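Local coordinates for retinoic acid receptor (Platynereis dumerilii, PDB 6EU9), which binds all-trans retinoic acid through its ligand-binding domain and acts as a nuclear receptor, probably regulating transcription in response to this retinoid, at the interface of chains A and B. Residues are numbered along the deposited sequence; one frame, centred on the assembly and turned at random. Chains: chain A/B, Retinoic acid receptor.

The interface of chains A and B. Residues chain A 55, 59, 231-232; chain B 76-77, 80, 234.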
loop_
_atom_site.group_PDB
_atom_site.type_symbol
_atom_site.label_atom_id
_atom_site.label_comp_id
_atom_site.label_asym_id
_atom_site.label_seq_id
_atom_site.Cartn_x
_atom_site.Cartn_y
_atom_site.Cartn_z
ATOM N N THR A 55 -3.272 8.678 5.354
ATOM C CA THR A 55 -2.694 7.671 4.431
ATOM C C THR A 55 -3.336 6.322 4.714
ATOM O O THR A 55 -3.981 5.774 3.867
ATOM C CB THR A 55 -1.146 7.484 4.542
ATOM O OG1 THR A 55 -0.483 8.660 4.156
ATOM C CG2 THR A 55 -0.609 6.291 3.675
ATOM N N ALA A 59 -6.055 3.918 2.686
ATOM C CA ALA A 59 -5.584 2.584 2.306
ATOM C C ALA A 59 -6.681 1.616 2.678
ATOM O O ALA A 59 -7.014 0.770 1.867
ATOM C CB ALA A 59 -4.246 2.252 2.969
ATOM N N LEU A 231 1.638 5.990 -4.957
ATOM C CA LEU A 231 1.953 4.566 -4.765
ATOM C C LEU A 231 0.702 3.710 -4.859
ATOM O O LEU A 231 0.737 2.675 -5.562
ATOM C CB LEU A 231 2.669 4.280 -3.457
ATOM C CG LEU A 231 3.929 3.389 -3.478
ATOM C CD1 LEU A 231 4.420 3.149 -2.062
ATOM C CD2 LEU A 231 3.759 2.064 -4.161
ATOM N N ILE A 232 -0.383 4.120 -4.200
ATOM C CA ILE A 232 -1.612 3.318 -4.242
ATOM C C ILE A 232 -2.188 3.298 -5.668
ATOM O O ILE A 232 -2.487 2.236 -6.194
ATOM C CB ILE A 232 -2.700 3.842 -3.260
ATOM C CG1 ILE A 232 -2.363 3.549 -1.786
ATOM C CG2 ILE A 232 -4.141 3.393 -3.639
ATOM C CD1 ILE A 232 -3.356 4.110 -0.793
ATOM N N THR B 76 -3.429 -2.885 1.971
ATOM C CA THR B 76 -2.827 -1.855 1.143
ATOM C C THR B 76 -1.742 -1.112 1.948
ATOM O O THR B 76 -0.709 -0.789 1.384
ATOM C CB THR B 76 -3.910 -0.959 0.601
ATOM O OG1 THR B 76 -4.523 -1.699 -0.466
ATOM C CG2 THR B 76 -3.396 0.340 0.030
ATOM N N ASN B 77 -1.999 -0.906 3.240
ATOM C CA ASN B 77 -1.113 -0.171 4.090
ATOM C C ASN B 77 0.238 -0.880 4.260
ATOM O O ASN B 77 1.321 -0.265 4.101
ATOM C CB ASN B 77 -1.723 0.051 5.457
ATOM C CG ASN B 77 -2.009 1.481 5.717
ATOM O OD1 ASN B 77 -1.297 2.347 5.232
ATOM N ND2 ASN B 77 -3.023 1.759 6.486
ATOM N N ILE B 80 2.343 -0.859 1.372
ATOM C CA ILE B 80 3.025 0.415 1.259
ATOM C C ILE B 80 4.204 0.494 2.219
ATOM O O ILE B 80 5.290 0.866 1.827
ATOM C CB ILE B 80 2.062 1.610 1.433
ATOM C CG1 ILE B 80 1.153 1.678 0.202
ATOM C CG2 ILE B 80 2.750 2.972 1.498
ATOM C CD1 ILE B 80 0.033 2.685 0.304
ATOM N N GLU B 234 7.745 9.393 -2.879
ATOM C CA GLU B 234 6.986 8.837 -1.758
ATOM C C GLU B 234 7.787 7.761 -1.006
ATOM O O GLU B 234 7.767 7.679 0.211
ATOM C CB GLU B 234 5.655 8.271 -2.273
ATOM C CG GLU B 234 4.418 8.685 -1.474
ATOM C CD GLU B 234 3.257 7.702 -1.614
ATOM O OE1 GLU B 234 2.788 7.162 -0.583
ATOM O OE2 GLU B 234 2.803 7.454 -2.752
#
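A:Ile232 and A:Leu231, from the short C-terminal helix 230-233 of chain A, meet B:Ile80 and B:Thr76 of helix 76-97 in an apolar patch. The side chains of A:Ile232 and B:Ile80 cross at about a right angle, with A:Ile232 CG1 3.3 Å from B:Ile80 CD1. A:Ile232 CG1 lies beside the backbone N (chi1 -73°) and the chain runs on extended, which lays the ethyl arm across B:Ile80 CD1 and the methyl of B:Thr76, touching both on one flank; B:Thr76 CG2 is 3.8 Å from A:Ile232 CG1. An alanine in place of A:Ile232 removes this arm and would probably leave B:Ile80 CD1 without the ethyl group it packs on, and B:Thr76 CG2 with A:Ala59 but no contact from the C-terminal helix. A:Leu231 and B:Ile80 run antiparallel past one another, A:Leu231 CD1 reaching B:Ile80 CG2 at 3.9 Å.

A polar contact is the hydrogen bond from A:Leu231 N to the carboxylate oxygen B:Glu234 OE2, 2.9 Å long and 159° at the hydrogen, entering nearly along the C-O axis. B:Glu234 is poorly ordered, and its bond is correspondingly less certain. It is the glutamate of the receptor's activation helix, a residue that in this family binds backbone amides of a coactivator LXXLL helix; chain A's C-terminal helix may therefore mimic such a peptide here, although a two-chain interface in a crystal need not be biological.

Helix 48-66 of chain A adds a second apolar contact. A:Ala59 CB packs 3.6 Å from B:Thr76 CG2 and also sits over the flat face of the B:Asn77 amide, 3.6 Å from B:Asn77 CG.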